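Local coordinates for octopine dehydrogenase (Pecten maximus, PDB 3C7A), which catalyses the NADH-dependent reductive condensation of L-arginine with pyruvate to D-octopine, the reverse of octopine dehydrogenation, at residues 309-314 / 318-323; 354-359 / 365-370. One frame throughout, in Å; residues are numbered along the deposited sequence.

Interaction 1. Residues 309-314 / 318-323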
loop_
_atom_site.group_PDB
_atom_site.type_symbol
_atom_site.label_atom_id
_atom_site.label_comp_id
_atom_site.label_asym_id
_atom_site.label_seq_id
_atom_site.Cartn_x
_atom_site.Cartn_y
_atom_site.Cartn_z
ATOM N N PRO A 309 2.561 -2.339 -21.198
ATOM C CA PRO A 309 1.290 -2.915 -21.658
ATOM C C PRO A 309 0.807 -2.293 -22.978
ATOM O O PRO A 309 0.758 -1.064 -23.098
ATOM C CB PRO A 309 0.323 -2.592 -20.515
ATOM C CG PRO A 309 0.878 -1.368 -19.876
ATOM C CD PRO A 309 2.366 -1.368 -20.103
ATOM N N VAL A 310 0.459 -3.140 -23.950
ATOM C CA VAL A 310 0.075 -2.694 -25.305
ATOM C C VAL A 310 -1.168 -3.411 -25.868
ATOM O O VAL A 310 -1.639 -4.395 -25.290
ATOM C CB VAL A 310 1.253 -2.832 -26.328
ATOM C CG1 VAL A 310 2.405 -1.888 -25.983
ATOM C CG2 VAL A 310 1.737 -4.281 -26.430
ATOM N N LYS A 311 -1.682 -2.907 -26.995
ATOM C CA LYS A 311 -2.817 -3.518 -27.712
ATOM C C LYS A 311 -2.691 -3.381 -29.241
ATOM O O LYS A 311 -1.960 -2.518 -29.735
ATOM C CB LYS A 311 -4.157 -2.948 -27.219
ATOM C CG LYS A 311 -4.362 -1.457 -27.479
ATOM C CD LYS A 311 -5.670 -0.964 -26.876
ATOM C CE LYS A 311 -5.840 0.534 -27.080
ATOM N NZ LYS A 311 -7.101 1.042 -26.474
ATOM N N ALA A 312 -3.416 -4.227 -29.977
ATOM C CA ALA A 312 -3.289 -4.327 -31.441
ATOM C C ALA A 312 -4.024 -3.236 -32.225
ATOM O O ALA A 312 -5.210 -2.987 -31.995
ATOM C CB ALA A 312 -3.736 -5.709 -31.916
ATOM N N VAL A 313 -3.308 -2.602 -33.158
ATOM C CA VAL A 313 -3.854 -1.526 -34.009
ATOM C C VAL A 313 -3.382 -1.630 -35.471
ATOM O O VAL A 313 -2.657 -2.559 -35.836
ATOM C CB VAL A 313 -3.509 -0.104 -33.462
ATOM C CG1 VAL A 313 -4.278 0.201 -32.176
ATOM C CG2 VAL A 313 -2.004 0.063 -33.255
ATOM N N ASP A 314 -3.801 -0.667 -36.295
ATOM C CA ASP A 314 -3.392 -0.579 -37.704
ATOM C C ASP A 314 -1.877 -0.378 -37.829
ATOM O O ASP A 314 -1.332 0.628 -37.365
ATOM C CB ASP A 314 -4.162 0.552 -38.413
ATOM C CG ASP A 314 -3.783 0.715 -39.892
ATOM O OD1 ASP A 314 -3.138 -0.181 -40.480
ATOM O OD2 ASP A 314 -4.149 1.758 -40.477
ATOM N N ALA A 318 -0.030 -0.231 -29.916
ATOM C CA ALA A 318 -0.179 1.070 -29.256
ATOM C C ALA A 318 -0.325 0.914 -27.733
ATOM O O ALA A 318 -0.780 -0.132 -27.267
ATOM C CB ALA A 318 -1.377 1.817 -29.839
ATOM N N PRO A 319 0.056 1.954 -26.954
ATOM C CA PRO A 319 -0.021 1.891 -25.485
ATOM C C PRO A 319 -1.436 1.652 -24.950
ATOM O O PRO A 319 -2.391 2.284 -25.412
ATOM C CB PRO A 319 0.488 3.271 -25.042
ATOM C CG PRO A 319 0.331 4.146 -26.240
ATOM C CD PRO A 319 0.592 3.252 -27.407
ATOM N N ASP A 320 -1.552 0.743 -23.983
ATOM C CA ASP A 320 -2.836 0.399 -23.370
ATOM C C ASP A 320 -2.977 1.039 -21.989
ATOM O O ASP A 320 -2.416 0.554 -21.002
ATOM C CB ASP A 320 -3.002 -1.128 -23.285
ATOM C CG ASP A 320 -4.342 -1.555 -22.682
ATOM O OD1 ASP A 320 -5.332 -0.797 -22.773
ATOM O OD2 ASP A 320 -4.405 -2.670 -22.123
ATOM N N PHE A 321 -3.726 2.138 -21.935
ATOM C CA PHE A 321 -4.040 2.797 -20.672
ATOM C C PHE A 321 -5.279 2.155 -20.048
ATOM O O PHE A 321 -5.860 1.225 -20.616
ATOM C CB PHE A 321 -4.250 4.302 -20.878
ATOM C CG PHE A 321 -3.016 5.034 -21.339
ATOM C CD1 PHE A 321 -2.867 5.402 -22.673
ATOM C CD2 PHE A 321 -2.002 5.355 -20.438
ATOM C CE1 PHE A 321 -1.727 6.078 -23.107
ATOM C CE2 PHE A 321 -0.858 6.030 -20.861
ATOM C CZ PHE A 321 -0.721 6.393 -22.199
ATOM N N GLY A 322 -5.640 2.588 -18.869
ATOM C CA GLY A 322 -6.653 1.916 -18.093
ATOM C C GLY A 322 -6.407 0.516 -17.546
ATOM O O GLY A 322 -6.955 -0.450 -17.990
ATOM N N ASN A 323 -5.561 0.441 -16.558
ATOM C CA ASN A 323 -5.388 -0.741 -15.771
ATOM C C ASN A 323 -5.381 -0.092 -14.430
ATOM O O ASN A 323 -6.352 0.551 -14.118
ATOM C CB ASN A 323 -4.069 -1.426 -16.094
ATOM C CG ASN A 323 -3.100 -0.520 -16.775
ATOM O OD1 ASN A 323 -2.962 0.597 -16.420
ATOM N ND2 ASN A 323 -2.469 -1.006 -17.799
HETATM O O HOH W 1 -2.282 -5.058 -22.060
HETATM O O HOH W 2 -5.638 3.165 -24.360
#

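Interaction 2. Residues 354-359 / 365-370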
loop_
_atom_site.group_PDB
_atom_site.type_symbol
_atom_site.label_atom_id
_atom_site.label_comp_id
_atom_site.label_asym_id
_atom_site.label_seq_id
_atom_site.Cartn_x
_atom_site.Cartn_y
_atom_site.Cartn_z
ATOM N N LEU A 354 3.123 16.146 -13.353
ATOM C CA LEU A 354 2.734 14.753 -13.587
ATOM C C LEU A 354 1.274 14.483 -13.222
ATOM O O LEU A 354 0.628 13.632 -13.836
ATOM C CB LEU A 354 3.667 13.791 -12.834
ATOM C CG LEU A 354 5.150 13.764 -13.228
ATOM C CD1 LEU A 354 5.971 12.997 -12.198
ATOM C CD2 LEU A 354 5.363 13.181 -14.628
ATOM N N ILE A 355 0.764 15.210 -12.227
ATOM C CA ILE A 355 -0.636 15.093 -11.793
ATOM C C ILE A 355 -1.615 15.562 -12.881
ATOM O O ILE A 355 -2.598 14.876 -13.173
ATOM C CB ILE A 355 -0.893 15.852 -10.453
ATOM C CG1 ILE A 355 -0.147 15.173 -9.297
ATOM C CG2 ILE A 355 -2.393 15.932 -10.137
ATOM C CD1 ILE A 355 0.039 16.048 -8.065
ATOM N N MET A 356 -1.331 16.719 -13.482
ATOM C CA MET A 356 -2.206 17.313 -14.501
ATOM C C MET A 356 -2.297 16.471 -15.781
ATOM O O MET A 356 -3.361 16.391 -16.401
ATOM C CB MET A 356 -1.768 18.747 -14.837
ATOM C CG MET A 356 -1.820 19.742 -13.667
ATOM S SD MET A 356 -3.457 20.020 -12.945
ATOM C CE MET A 356 -4.305 20.869 -14.279
ATOM N N TRP A 357 -1.184 15.845 -16.162
ATOM C CA TRP A 357 -1.132 14.984 -17.349
ATOM C C TRP A 357 -1.845 13.644 -17.138
ATOM O O TRP A 357 -2.571 13.180 -18.021
ATOM C CB TRP A 357 0.322 14.754 -17.790
ATOM C CG TRP A 357 0.463 13.892 -19.024
ATOM C CD1 TRP A 357 0.334 14.293 -20.323
ATOM C CD2 TRP A 357 0.760 12.487 -19.065
ATOM N NE1 TRP A 357 0.530 13.228 -21.171
ATOM C CE2 TRP A 357 0.793 12.108 -20.427
ATOM C CE3 TRP A 357 0.999 11.514 -18.085
ATOM C CZ2 TRP A 357 1.058 10.794 -20.834
ATOM C CZ3 TRP A 357 1.262 10.206 -18.490
ATOM C CH2 TRP A 357 1.289 9.861 -19.856
ATOM N N ALA A 358 -1.637 13.036 -15.971
ATOM C CA ALA A 358 -2.158 11.696 -15.677
ATOM C C ALA A 358 -3.677 11.640 -15.485
ATOM O O ALA A 358 -4.320 10.691 -15.939
ATOM C CB ALA A 358 -1.445 11.097 -14.470
ATOM N N GLN A 359 -4.240 12.649 -14.817
ATOM C CA GLN A 359 -5.687 12.700 -14.559
ATOM C C GLN A 359 -6.523 12.809 -15.844
ATOM O O GLN A 359 -7.637 12.282 -15.910
ATOM C CB GLN A 359 -6.049 13.809 -13.550
ATOM C CG GLN A 359 -5.788 15.250 -14.009
ATOM C CD GLN A 359 -6.191 16.298 -12.974
ATOM O OE1 GLN A 359 -6.242 16.027 -11.772
ATOM N NE2 GLN A 359 -6.471 17.510 -13.444
ATOM N N GLU A 365 -10.778 14.385 -12.646
ATOM C CA GLU A 365 -10.342 15.739 -12.277
ATOM C C GLU A 365 -10.197 15.889 -10.759
ATOM O O GLU A 365 -11.160 15.684 -10.015
ATOM C CB GLU A 365 -11.323 16.785 -12.826
ATOM C CG GLU A 365 -10.819 18.227 -12.767
ATOM C CD GLU A 365 -11.883 19.249 -13.145
ATOM O OE1 GLU A 365 -12.990 19.212 -12.564
ATOM O OE2 GLU A 365 -11.607 20.101 -14.017
ATOM N N TYR A 366 -8.993 16.252 -10.312
ATOM C CA TYR A 366 -8.700 16.426 -8.882
ATOM C C TYR A 366 -8.138 17.814 -8.538
ATOM O O TYR A 366 -8.571 18.440 -7.567
ATOM C CB TYR A 366 -7.731 15.344 -8.381
ATOM C CG TYR A 366 -8.117 13.917 -8.714
ATOM C CD1 TYR A 366 -9.201 13.297 -8.092
ATOM C CD2 TYR A 366 -7.380 13.178 -9.641
ATOM C CE1 TYR A 366 -9.552 11.982 -8.394
ATOM C CE2 TYR A 366 -7.721 11.864 -9.950
ATOM C CZ TYR A 366 -8.806 11.272 -9.323
ATOM O OH TYR A 366 -9.143 9.973 -9.628
ATOM N N LEU A 367 -7.171 18.279 -9.329
ATOM C CA LEU A 367 -6.486 19.553 -9.080
ATOM C C LEU A 367 -6.807 20.590 -10.162
ATOM O O LEU A 367 -6.728 20.292 -11.357
ATOM C CB LEU A 367 -4.969 19.327 -8.987
ATOM C CG LEU A 367 -4.044 20.451 -8.503
ATOM C CD1 LEU A 367 -4.133 20.637 -6.992
ATOM C CD2 LEU A 367 -2.604 20.167 -8.915
ATOM N N VAL A 368 -7.171 21.801 -9.732
ATOM C CA VAL A 368 -7.515 22.902 -10.644
ATOM C C VAL A 368 -6.856 24.216 -10.199
ATOM O O VAL A 368 -7.091 24.690 -9.082
ATOM C CB VAL A 368 -9.060 23.109 -10.759
ATOM C CG1 VAL A 368 -9.388 24.257 -11.714
ATOM C CG2 VAL A 368 -9.760 21.833 -11.217
ATOM N N ASP A 369 -6.036 24.791 -11.082
ATOM C CA ASP A 369 -5.325 26.061 -10.836
ATOM C C ASP A 369 -4.546 26.106 -9.508
ATOM O O ASP A 369 -4.447 27.158 -8.868
ATOM C CB ASP A 369 -6.282 27.264 -10.946
ATOM C CG ASP A 369 -6.627 27.621 -12.388
ATOM O OD1 ASP A 369 -5.713 27.658 -13.241
ATOM O OD2 ASP A 369 -7.819 27.883 -12.665
ATOM N N GLY A 370 -3.996 24.962 -9.108
ATOM C CA GLY A 370 -3.217 24.856 -7.872
ATOM C C GLY A 370 -4.028 24.601 -6.611
ATOM O O GLY A 370 -3.478 24.616 -5.506
#

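Interaction 1. Residues 309-314 / 318-323
A two-stranded antiparallel beta hairpin, strands 310-313 and 316-319, carries this contact, in which Lys-311 and Ala-318 form a hydrogen-bonded pair and Val-310 and Pro-319 the adjacent non-hydrogen-bonded pair. Both bonds of the first pair are present: Lys-311 N reaches Ala-318 O at 2.9 Å, and Ala-318 N returns to Lys-311 O at 3.0 Å. The same Ala-318 O also receives a CA-H...O contact from Val-310 CA at 3.3 Å. Pro-319 sits in the non-hydrogen-bonded pair, where its missing N-H costs the pairing nothing; one residue on, Asp-320 N donates to Pro-309 O at 3.1 Å. That bond is straight at the hydrogen (168°), but the donor sits 37° out of the carbonyl plane, consistent with less regular pairing where the strands give way to loop.

Side chains add modest apolar contact. The CB of Ala-318, the buried member of the contact, meets both methyls of Val-313, the closer being CG2 at 3.9 Å from that CB. Lys-311 leaves its backbone with CG between N and the carbonyl carbon (chi1 64°) and then runs fully extended, crossing Asp-320 at about a right angle. Its NZ stays 4.5 Å from Asp-320 OD1, too far for a salt bridge, so the opposite charges probably attract only at a distance. Two waters also bridge the segments, each through one weak bond: one donates to Asp-320 OD2 and weakly to Val-310 O, while the other accepts from Phe-321 N and weakly from Lys-311 NZ.

At the loop end, Pro-309 CG lies 4.0 Å from ND2 of Asn-323, the residue that precedes the NAD(+)-binding Arg-324. The antiparallel register, reciprocal Lys-311/Ala-318 bonds and short connection identify a beta hairpin, here at the surface and within the family's alpha-helical domain.

Interaction 2. Residues 354-359 / 365-370
Gln-359 places CG between its backbone N and carbonyl carbon (chi1 65°) and extends from there (chi2 179°), carrying its amide from helix 349-362 across to the backbone of Tyr-366 and Leu-367. This helix, in the alpha-helical domain of the opine dehydrogenase family, is here met by the irregular chain that follows it, through a side-chain-to-main-chain amide contact. Gln-359 OE1 accepts from Tyr-366 N at 3.1 Å, with the donor 51° out of the amide carbonyl plane, and more weakly from Leu-367 N at 3.5 Å. From the other end of the amide, Gln-359 NE2 donates a weak bond to Leu-367 O, also 3.5 Å long. Three bonds to two consecutive residues thus use both ends of the amide and should restrict its rotation. An alanine here has no amide, which would probably leave the N-H groups of Tyr-366 and Leu-367 without their common acceptor and Leu-367 O without the weak NE2 donor, opening a gap between helix and loop.

The Tyr-366 ring approaches obliquely, its CD2 lying 3.7 Å from Gln-359 OE1; beyond this contact it packs on Ile-330 and Ile-335 of helix 330-344. The loop has another support in Asp-376, whose OD2 accepts from Glu-365 N, while Glu-365 OE1 is bonded by Lys-375 N.

One helical turn earlier, apolar groups complete the interface. Ile-355 CG2 is 4.4 Å from Leu-367 CD2, a loose approach. Met-356 sets off alongside the loop, and its bends at chi2 and chi3 bring the thioether nearer, crossing Leu-367 at about a right angle, with SD 4.1 Å from Leu-367 CD2 and 3.6 Å from Leu-367 O.

Overall arrangement
The two contacts differ in depth and in what holds them. Interaction 1 is a surface contact, with one buried residue among eight that touch, whereas interaction 2 is mainly buried, with four of six. Interaction 1 pairs strands 310-313 and 316-319; its direct hydrogen bonds all run from backbone to backbone, while waters bring in side-chain atoms. Interaction 2 ties helix 349-362 to the irregular chain after it, with a glutamine side chain supplying the polar link and apolar aliphatic and thioether groups beside it. They share no secondary-structure element and follow each other along the chain. The centres of interactions 1 and 2 are 23 Å apart; the nearest atoms of interactions 1 and 2 are about 5 Å apart, without touching.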